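Local atomic coordinates of mandelate racemase/muconate lactonizing protein (Alicyclobacillus acidocaldarius LAA1, PDB entry 3QLD), a protein that belongs to the enolase superfamily, pairing an N-terminal capping domain with a C-terminal barrel domain of the mandelate racemase and muconate lactonizing kind. Residues I220-P225 against D246-S251. Sequence-based numbering, arbitrary orientation.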
loop_
_atom_site.group_PDB
_atom_site.type_symbol
_atom_site.label_atom_id
_atom_site.label_comp_id
_atom_site.label_asym_id
_atom_site.label_seq_id
_atom_site.Cartn_x
_atom_site.Cartn_y
_atom_site.Cartn_z
ATOM N N ILE A 220 -11.461 -19.980 -9.484
ATOM C CA ILE A 220 -10.254 -20.354 -8.735
ATOM C C ILE A 220 -9.773 -18.982 -8.245
ATOM O O ILE A 220 -9.521 -18.110 -9.070
ATOM C CB ILE A 220 -9.195 -21.061 -9.599
ATOM C CG1 ILE A 220 -9.736 -22.437 -10.094
ATOM C CG2 ILE A 220 -7.812 -21.239 -8.772
ATOM C CD1 ILE A 220 -8.867 -23.070 -11.121
ATOM N N GLU A 221 -9.691 -18.792 -6.908
ATOM C CA GLU A 221 -9.318 -17.492 -6.366
ATOM C C GLU A 221 -7.795 -17.404 -6.149
ATOM O O GLU A 221 -7.179 -18.366 -5.685
ATOM C CB GLU A 221 -10.004 -17.360 -4.998
ATOM C CG GLU A 221 -9.931 -15.940 -4.395
ATOM C CD GLU A 221 -10.897 -15.810 -3.231
ATOM O OE1 GLU A 221 -11.385 -16.846 -2.727
ATOM O OE2 GLU A 221 -11.175 -14.692 -2.832
ATOM N N GLN A 222 -7.211 -16.263 -6.523
ATOM C CA GLN A 222 -5.769 -15.948 -6.230
ATOM C C GLN A 222 -4.814 -17.094 -6.519
ATOM O O GLN A 222 -4.101 -17.577 -5.652
ATOM C CB GLN A 222 -5.688 -15.455 -4.765
ATOM C CG GLN A 222 -6.386 -14.057 -4.519
ATOM C CD GLN A 222 -5.686 -12.801 -5.096
ATOM O OE1 GLN A 222 -6.358 -11.831 -5.477
ATOM N NE2 GLN A 222 -4.351 -12.825 -5.202
ATOM N N PRO A 223 -4.775 -17.587 -7.793
ATOM C CA PRO A 223 -3.973 -18.742 -8.079
ATOM C C PRO A 223 -2.449 -18.428 -7.911
ATOM O O PRO A 223 -1.706 -19.250 -7.420
ATOM C CB PRO A 223 -4.280 -19.024 -9.562
ATOM C CG PRO A 223 -4.823 -17.813 -10.100
ATOM C CD PRO A 223 -5.591 -17.196 -8.965
ATOM N N LEU A 224 -2.048 -17.234 -8.312
ATOM C CA LEU A 224 -0.617 -16.873 -8.374
ATOM C C LEU A 224 -0.292 -15.834 -7.279
ATOM O O LEU A 224 -1.185 -15.201 -6.717
ATOM C CB LEU A 224 -0.246 -16.312 -9.768
ATOM C CG LEU A 224 -0.468 -17.254 -10.995
ATOM C CD1 LEU A 224 -0.084 -16.563 -12.323
ATOM C CD2 LEU A 224 0.234 -18.642 -10.807
ATOM N N PRO A 225 1.010 -15.683 -6.974
ATOM C CA PRO A 225 1.384 -14.579 -6.099
ATOM C C PRO A 225 1.057 -13.264 -6.743
ATOM O O PRO A 225 0.845 -13.206 -7.958
ATOM C CB PRO A 225 2.902 -14.692 -6.041
ATOM C CG PRO A 225 3.235 -16.072 -6.430
ATOM C CD PRO A 225 2.199 -16.406 -7.474
ATOM N N ASP A 246 -9.008 -11.253 -5.199
ATOM C CA ASP A 246 -9.449 -10.604 -3.945
ATOM C C ASP A 246 -8.358 -9.515 -3.733
ATOM O O ASP A 246 -8.547 -8.406 -4.220
ATOM C CB ASP A 246 -9.568 -11.670 -2.840
ATOM C CG ASP A 246 -9.755 -11.124 -1.436
ATOM O OD1 ASP A 246 -9.936 -9.931 -1.247
ATOM O OD2 ASP A 246 -9.704 -11.945 -0.508
ATOM N N GLU A 247 -7.259 -9.864 -3.088
ATOM C CA GLU A 247 -6.284 -8.840 -2.591
ATOM C C GLU A 247 -5.463 -8.232 -3.722
ATOM O O GLU A 247 -4.969 -7.098 -3.616
ATOM C CB GLU A 247 -5.445 -9.353 -1.378
ATOM C CG GLU A 247 -4.418 -10.403 -1.739
ATOM C CD GLU A 247 -4.982 -11.835 -1.601
ATOM O OE1 GLU A 247 -4.137 -12.731 -1.480
ATOM O OE2 GLU A 247 -6.242 -12.061 -1.581
ATOM N N SER A 248 -5.419 -8.936 -4.858
ATOM C CA SER A 248 -4.769 -8.380 -6.052
ATOM C C SER A 248 -5.459 -7.205 -6.662
ATOM O O SER A 248 -4.894 -6.615 -7.582
ATOM C CB SER A 248 -4.597 -9.453 -7.137
ATOM O OG SER A 248 -3.639 -10.411 -6.749
ATOM N N VAL A 249 -6.702 -6.940 -6.249
ATOM C CA VAL A 249 -7.437 -5.806 -6.710
ATOM C C VAL A 249 -7.873 -4.897 -5.515
ATOM O O VAL A 249 -8.892 -5.136 -4.854
ATOM C CB VAL A 249 -8.660 -6.227 -7.487
ATOM C CG1 VAL A 249 -9.525 -4.980 -7.737
ATOM C CG2 VAL A 249 -8.216 -6.904 -8.899
ATOM N N ARG A 250 -7.117 -3.830 -5.316
ATOM C CA ARG A 250 -7.307 -2.921 -4.173
ATOM C C ARG A 250 -7.962 -1.607 -4.552
ATOM O O ARG A 250 -8.176 -0.779 -3.673
ATOM C CB ARG A 250 -5.945 -2.542 -3.540
ATOM C CG ARG A 250 -4.903 -3.622 -3.357
ATOM C CD ARG A 250 -5.197 -4.443 -2.087
ATOM N NE ARG A 250 -4.085 -5.184 -1.432
ATOM C CZ ARG A 250 -2.973 -5.735 -1.971
ATOM N NH1 ARG A 250 -2.671 -5.652 -3.277
ATOM N NH2 ARG A 250 -2.131 -6.407 -1.161
ATOM N N SER A 251 -8.175 -1.355 -5.835
ATOM C CA SER A 251 -8.679 -0.071 -6.310
ATOM C C SER A 251 -9.414 -0.294 -7.598
ATOM O O SER A 251 -9.204 -1.309 -8.266
ATOM C CB SER A 251 -7.541 0.903 -6.609
ATOM O OG SER A 251 -6.811 0.531 -7.787
#
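Asp246 meets Gln222 through its backbone: its N-H points at Gln222 OE1, 2.7 Å away, in the carbonyl plane and on a lone pair. A single side-chain carbonyl can accept from two backbone N-H groups of a turn, and here those of Asp246 and Ser248 share Gln222 OE1. The side chain of Asp246 instead faces Glu221, whose OE2 comes within 3.4 Å of Asp246 CB and 3.9 Å of Asp246 OD2. Glu221 OE1 forms a salt bridge with Lys169, and its OE2 takes a hydrogen bond from Asn268; Asp246 OD1 pairs with Arg273 and is hydrogen-bonded to Tyr56, while OD2 pairs with Lys270. Next, Glu247, bent at chi2 (-92°), lays its carboxylate over the Gln222 amide, the planes 18° apart and Glu247 OE2 3.6 Å from Gln222 CD. Ser248 closes the grip. Its N reaches Gln222 OE1 at 3.1 Å, tilted from the carbonyl plane, while Gln222 NE2 donates to Ser248 OG at 3.0 Å, nearly in the amide plane. Three bonds thus fix the amide's rotation against the type I turn from Asp246 to Val249. The turn follows strand 243-245, neighbour of strand 220-221, and the arrangement joins adjacent C-terminal strand ends of the enolase-superfamily barrel.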